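Local coordinates for protein alanine glyoxylate transaminase (Thermococcus litoralis, PDB 2ZC0) that probably transfers the amino group of alanine to glyoxylate, using pyridoxal 5'-phosphate as cofactor, at residues G307-L319 with L380-I394. Numbering follows the deposited sequence.
Sequences GYKEKRDIMLKAL and LNFSRPSKEEIPIGI
Lys311 reaches from helix 307-319 into the loop that joins strand 380-381 to helix 389-394. Its CB lies against CD1 of Ile390, 3.7 Å away. CG also lies near that methyl and Phe382 O, CD passes 3.0 Å from Phe382 O, and CE runs beside Pro385 O. The chain stays extended beyond CG, which carries NZ to the backbone: it donates to Ser383 O at 2.9 Å and to Pro385 O at 2.7 Å, standing above both carbonyl planes. Asp45 supplies the ammonium with a salt bridge, so the buried charge is probably well compensated. A lysine suits this place because its methylenes pack while its tip gathers several acceptors; a methionine here would probably leave both loop carbonyls and Asp45 without their shared donor.

Beside it, one face of the Phe382 ring takes CA of Arg312 in a CH-pi contact, 3.9 Å from the centroid, and the flat ring fits close to the helix backbone. Met315, flexible and unbranched, has CG anti to its backbone N (chi1 178°) but bends at chi3. This brings its CE to 3.7 Å from Phe382 CB. Further along, small Ala318 lets CG2 of Ile394 come near its CB. On the more exposed side, Glu310 OE2 forms a salt bridge with Lys387 NZ at 3.1 Å.

Ser386 and Glu389 form a capping box at the turn leading into helix 389-404. The two helical segments run roughly parallel, crossing at -26°. Their axes approach to 9.1 Å, while strand 377-381, paired antiparallel with strand 336-340, brings Leu380 against helix 295-322, and Phe382 follows just past its end.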
loop_
_atom_site.group_PDB
_atom_site.type_symbol
_atom_site.label_atom_id
_atom_site.label_comp_id
_atom_site.label_asym_id
_atom_site.label_seq_id
_atom_site.Cartn_x
_atom_site.Cartn_y
_atom_site.Cartn_z
ATOM N N GLY A 307 -36.780 -29.319 -6.650
ATOM C CA GLY A 307 -37.604 -28.289 -6.056
ATOM C C GLY A 307 -37.236 -26.920 -6.604
ATOM O O GLY A 307 -38.123 -26.134 -6.932
ATOM N N TYR A 308 -35.938 -26.630 -6.704
ATOM C CA TYR A 308 -35.475 -25.339 -7.217
ATOM C C TYR A 308 -35.784 -25.205 -8.700
ATOM O O TYR A 308 -36.183 -24.142 -9.169
ATOM C CB TYR A 308 -33.960 -25.167 -6.998
ATOM C CG TYR A 308 -33.551 -24.943 -5.555
ATOM C CD1 TYR A 308 -34.067 -23.874 -4.817
ATOM C CD2 TYR A 308 -32.652 -25.801 -4.925
ATOM C CE1 TYR A 308 -33.700 -23.672 -3.485
ATOM C CE2 TYR A 308 -32.281 -25.607 -3.599
ATOM C CZ TYR A 308 -32.809 -24.541 -2.885
ATOM O OH TYR A 308 -32.449 -24.353 -1.574
ATOM N N LYS A 309 -35.588 -26.289 -9.440
ATOM C CA LYS A 309 -35.863 -26.277 -10.869
ATOM C C LYS A 309 -37.330 -25.894 -11.089
ATOM O O LYS A 309 -37.656 -25.146 -12.006
ATOM C CB LYS A 309 -35.584 -27.660 -11.460
ATOM C CG LYS A 309 -35.782 -27.747 -12.954
ATOM C CD LYS A 309 -35.392 -29.111 -13.472
ATOM C CE LYS A 309 -35.497 -29.162 -14.990
ATOM N NZ LYS A 309 -35.002 -30.459 -15.535
ATOM N N GLU A 310 -38.207 -26.410 -10.235
ATOM C CA GLU A 310 -39.629 -26.114 -10.335
ATOM C C GLU A 310 -39.884 -24.628 -10.075
ATOM O O GLU A 310 -40.619 -23.975 -10.815
ATOM C CB GLU A 310 -40.405 -26.980 -9.342
ATOM C CG GLU A 310 -41.899 -26.763 -9.352
ATOM C CD GLU A 310 -42.615 -27.705 -8.402
ATOM O OE1 GLU A 310 -42.212 -27.777 -7.220
ATOM O OE2 GLU A 310 -43.579 -28.370 -8.838
ATOM N N LYS A 311 -39.264 -24.092 -9.027
ATOM C CA LYS A 311 -39.420 -22.677 -8.712
ATOM C C LYS A 311 -38.852 -21.857 -9.869
ATOM O O LYS A 311 -39.325 -20.763 -10.158
ATOM C CB LYS A 311 -38.679 -22.331 -7.425
ATOM C CG LYS A 311 -39.262 -22.951 -6.170
ATOM C CD LYS A 311 -38.584 -22.331 -4.969
ATOM C CE LYS A 311 -39.079 -22.895 -3.655
ATOM N NZ LYS A 311 -38.516 -22.098 -2.541
ATOM N N ARG A 312 -37.828 -22.404 -10.517
ATOM C CA ARG A 312 -37.183 -21.761 -11.652
ATOM C C ARG A 312 -38.186 -21.654 -12.805
ATOM O O ARG A 312 -38.305 -20.605 -13.442
ATOM C CB ARG A 312 -35.960 -22.584 -12.085
ATOM C CG ARG A 312 -35.066 -21.951 -13.162
ATOM C CD ARG A 312 -35.707 -21.981 -14.549
ATOM N NE ARG A 312 -36.060 -23.334 -14.978
ATOM C CZ ARG A 312 -35.253 -24.171 -15.628
ATOM N NH1 ARG A 312 -34.016 -23.811 -15.946
ATOM N NH2 ARG A 312 -35.693 -25.380 -15.966
ATOM N N ASP A 313 -38.907 -22.742 -13.065
ATOM C CA ASP A 313 -39.892 -22.756 -14.144
ATOM C C ASP A 313 -41.099 -21.891 -13.797
ATOM O O ASP A 313 -41.612 -21.169 -14.649
ATOM C CB ASP A 313 -40.352 -24.187 -14.433
ATOM C CG ASP A 313 -39.205 -25.110 -14.757
ATOM O OD1 ASP A 313 -38.311 -24.702 -15.528
ATOM O OD2 ASP A 313 -39.195 -26.248 -14.251
ATOM N N ILE A 314 -41.538 -21.969 -12.543
ATOM C CA ILE A 314 -42.675 -21.191 -12.061
ATOM C C ILE A 314 -42.441 -19.689 -12.189
ATOM O O ILE A 314 -43.333 -18.961 -12.623
ATOM C CB ILE A 314 -43.011 -21.538 -10.578
ATOM C CG1 ILE A 314 -43.586 -22.954 -10.481
ATOM C CG2 ILE A 314 -44.025 -20.557 -10.014
ATOM C CD1 ILE A 314 -43.903 -23.396 -9.060
ATOM N N MET A 315 -41.249 -19.213 -11.827
ATOM C CA MET A 315 -40.972 -17.779 -11.932
ATOM C C MET A 315 -40.917 -17.357 -13.392
ATOM O O MET A 315 -41.367 -16.272 -13.749
ATOM C CB MET A 315 -39.660 -17.400 -11.239
ATOM C CG MET A 315 -39.334 -15.905 -11.386
ATOM S SD MET A 315 -37.994 -15.285 -10.338
ATOM C CE MET A 315 -38.820 -15.231 -8.760
ATOM N N LEU A 316 -40.356 -18.219 -14.236
ATOM C CA LEU A 316 -40.279 -17.923 -15.660
ATOM C C LEU A 316 -41.677 -17.986 -16.272
ATOM O O LEU A 316 -41.994 -17.201 -17.164
ATOM C CB LEU A 316 -39.354 -18.914 -16.365
ATOM C CG LEU A 316 -37.872 -18.770 -16.018
ATOM C CD1 LEU A 316 -37.075 -19.742 -16.870
ATOM C CD2 LEU A 316 -37.407 -17.337 -16.263
ATOM N N LYS A 317 -42.509 -18.914 -15.790
ATOM C CA LYS A 317 -43.882 -19.040 -16.287
ATOM C C LYS A 317 -44.657 -17.770 -15.954
ATOM O O LYS A 317 -45.335 -17.199 -16.800
ATOM C CB LYS A 317 -44.627 -20.213 -15.631
ATOM C CG LYS A 317 -44.469 -21.579 -16.285
ATOM C CD LYS A 317 -45.629 -22.500 -15.853
ATOM C CE LYS A 317 -45.187 -23.951 -15.657
ATOM N NZ LYS A 317 -44.290 -24.123 -14.473
ATOM N N ALA A 318 -44.561 -17.353 -14.700
ATOM C CA ALA A 318 -45.250 -16.167 -14.234
ATOM C C ALA A 318 -44.795 -14.928 -14.992
ATOM O O ALA A 318 -45.613 -14.110 -15.395
ATOM C CB ALA A 318 -45.019 -15.986 -12.744
ATOM N N LEU A 319 -43.487 -14.800 -15.191
ATOM C CA LEU A 319 -42.937 -13.646 -15.890
ATOM C C LEU A 319 -43.391 -13.565 -17.339
ATOM O O LEU A 319 -43.876 -12.525 -17.787
ATOM C CB LEU A 319 -41.404 -13.668 -15.832
ATOM C CG LEU A 319 -40.741 -13.127 -14.556
ATOM C CD1 LEU A 319 -39.283 -13.526 -14.526
ATOM C CD2 LEU A 319 -40.889 -11.611 -14.499
ATOM N N LEU A 380 -33.780 -10.814 -9.453
ATOM C CA LEU A 380 -34.852 -11.553 -8.809
ATOM C C LEU A 380 -34.369 -12.934 -8.431
ATOM O O LEU A 380 -33.736 -13.624 -9.235
ATOM C CB LEU A 380 -36.045 -11.709 -9.760
ATOM C CG LEU A 380 -36.645 -10.458 -10.396
ATOM C CD1 LEU A 380 -37.784 -10.867 -11.341
ATOM C CD2 LEU A 380 -37.157 -9.533 -9.292
ATOM N N ASN A 381 -34.693 -13.348 -7.216
ATOM C CA ASN A 381 -34.292 -14.650 -6.726
ATOM C C ASN A 381 -35.490 -15.594 -6.629
ATOM O O ASN A 381 -36.563 -15.171 -6.211
ATOM C CB ASN A 381 -33.653 -14.492 -5.346
ATOM C CG ASN A 381 -33.566 -15.789 -4.616
ATOM O OD1 ASN A 381 -34.348 -16.052 -3.692
ATOM N ND2 ASN A 381 -32.634 -16.634 -5.035
ATOM N N PHE A 382 -35.319 -16.863 -7.001
ATOM C CA PHE A 382 -36.431 -17.812 -6.912
ATOM C C PHE A 382 -36.176 -18.997 -5.978
ATOM O O PHE A 382 -37.056 -19.836 -5.782
ATOM C CB PHE A 382 -36.834 -18.338 -8.307
ATOM C CG PHE A 382 -35.706 -18.931 -9.095
ATOM C CD1 PHE A 382 -34.968 -18.145 -9.970
ATOM C CD2 PHE A 382 -35.384 -20.270 -8.972
ATOM C CE1 PHE A 382 -33.918 -18.690 -10.716
ATOM C CE2 PHE A 382 -34.340 -20.827 -9.706
ATOM C CZ PHE A 382 -33.604 -20.033 -10.582
ATOM N N SER A 383 -34.992 -19.057 -5.381
ATOM C CA SER A 383 -34.668 -20.160 -4.487
ATOM C C SER A 383 -35.343 -20.091 -3.119
ATOM O O SER A 383 -35.817 -21.116 -2.611
ATOM C CB SER A 383 -33.144 -20.281 -4.314
ATOM O OG SER A 383 -32.565 -19.096 -3.791
ATOM N N ARG A 384 -35.414 -18.899 -2.527
ATOM C CA ARG A 384 -36.011 -18.749 -1.193
ATOM C C ARG A 384 -37.537 -18.670 -1.131
ATOM O O ARG A 384 -38.176 -19.401 -0.365
ATOM C CB ARG A 384 -35.437 -17.519 -0.489
ATOM C CG ARG A 384 -35.455 -17.649 1.016
ATOM C CD ARG A 384 -35.944 -16.394 1.698
ATOM N NE ARG A 384 -37.403 -16.340 1.801
ATOM C CZ ARG A 384 -38.215 -15.831 0.878
ATOM N NH1 ARG A 384 -37.711 -15.320 -0.241
ATOM N NH2 ARG A 384 -39.534 -15.826 1.081
ATOM N N PRO A 385 -38.147 -17.763 -1.913
ATOM C CA PRO A 385 -39.613 -17.674 -1.865
ATOM C C PRO A 385 -40.297 -19.012 -2.168
ATOM O O PRO A 385 -39.810 -19.799 -2.977
ATOM C CB PRO A 385 -39.924 -16.601 -2.899
ATOM C CG PRO A 385 -38.802 -16.752 -3.882
ATOM C CD PRO A 385 -37.604 -16.915 -2.986
ATOM N N SER A 386 -41.411 -19.270 -1.492
ATOM C CA SER A 386 -42.167 -20.507 -1.680
ATOM C C SER A 386 -42.749 -20.605 -3.093
ATOM O O SER A 386 -42.817 -19.609 -3.814
ATOM C CB SER A 386 -43.322 -20.567 -0.677
ATOM O OG SER A 386 -44.258 -19.531 -0.938
ATOM N N LYS A 387 -43.165 -21.811 -3.480
ATOM C CA LYS A 387 -43.779 -22.034 -4.790
ATOM C C LYS A 387 -44.947 -21.066 -4.966
ATOM O O LYS A 387 -45.153 -20.502 -6.037
ATOM C CB LYS A 387 -44.307 -23.469 -4.890
ATOM C CG LYS A 387 -43.400 -24.427 -5.646
ATOM C CD LYS A 387 -43.896 -25.863 -5.538
ATOM C CE LYS A 387 -45.260 -26.048 -6.192
ATOM N NZ LYS A 387 -45.197 -25.971 -7.678
ATOM N N GLU A 388 -45.683 -20.881 -3.875
ATOM C CA GLU A 388 -46.858 -20.018 -3.800
ATOM C C GLU A 388 -46.533 -18.515 -3.898
ATOM O O GLU A 388 -47.173 -17.788 -4.662
ATOM C CB GLU A 388 -47.580 -20.321 -2.476
ATOM C CG GLU A 388 -49.099 -20.148 -2.455
ATOM C CD GLU A 388 -49.540 -18.714 -2.221
ATOM O OE1 GLU A 388 -48.914 -18.018 -1.387
ATOM O OE2 GLU A 388 -50.530 -18.292 -2.862
ATOM N N GLU A 389 -45.545 -18.061 -3.125
ATOM C CA GLU A 389 -45.150 -16.650 -3.100
ATOM C C GLU A 389 -44.636 -16.100 -4.426
ATOM O O GLU A 389 -44.880 -14.938 -4.760
ATOM C CB GLU A 389 -44.078 -16.413 -2.032
ATOM C CG GLU A 389 -44.552 -16.536 -0.596
ATOM C CD GLU A 389 -43.447 -16.234 0.411
ATOM O OE1 GLU A 389 -42.416 -16.946 0.405
ATOM O OE2 GLU A 389 -43.607 -15.282 1.208
ATOM N N ILE A 390 -43.915 -16.923 -5.178
ATOM C CA ILE A 390 -43.362 -16.469 -6.448
ATOM C C ILE A 390 -44.386 -15.826 -7.392
ATOM O O ILE A 390 -44.208 -14.686 -7.807
ATOM C CB ILE A 390 -42.626 -17.619 -7.166
ATOM C CG1 ILE A 390 -41.437 -18.065 -6.317
ATOM C CG2 ILE A 390 -42.161 -17.171 -8.537
ATOM C CD1 ILE A 390 -40.677 -19.249 -6.887
ATOM N N PRO A 391 -45.476 -16.537 -7.732
ATOM C CA PRO A 391 -46.475 -15.945 -8.637
ATOM C C PRO A 391 -47.054 -14.642 -8.099
ATOM O O PRO A 391 -47.186 -13.659 -8.827
ATOM C CB PRO A 391 -47.532 -17.042 -8.747
ATOM C CG PRO A 391 -46.721 -18.306 -8.550
ATOM C CD PRO A 391 -45.839 -17.925 -7.391
ATOM N N ILE A 392 -47.395 -14.642 -6.817
ATOM C CA ILE A 392 -47.954 -13.454 -6.183
ATOM C C ILE A 392 -46.950 -12.310 -6.281
ATOM O O ILE A 392 -47.310 -11.190 -6.644
ATOM C CB ILE A 392 -48.290 -13.732 -4.701
ATOM C CG1 ILE A 392 -49.330 -14.850 -4.610
ATOM C CG2 ILE A 392 -48.829 -12.475 -4.039
ATOM C CD1 ILE A 392 -49.620 -15.301 -3.202
ATOM N N GLY A 393 -45.687 -12.607 -5.971
ATOM C CA GLY A 393 -44.637 -11.602 -6.034
ATOM C C GLY A 393 -44.441 -11.035 -7.426
ATOM O O GLY A 393 -44.330 -9.820 -7.595
ATOM N N ILE A 394 -44.384 -11.901 -8.432
ATOM C CA ILE A 394 -44.212 -11.424 -9.800
ATOM C C ILE A 394 -45.446 -10.665 -10.303
ATOM O O ILE A 394 -45.318 -9.772 -11.140
ATOM C CB ILE A 394 -43.886 -12.581 -10.781
ATOM C CG1 ILE A 394 -42.409 -12.959 -10.668
ATOM C CG2 ILE A 394 -44.205 -12.176 -12.212
ATOM C CD1 ILE A 394 -42.145 -14.005 -9.632
#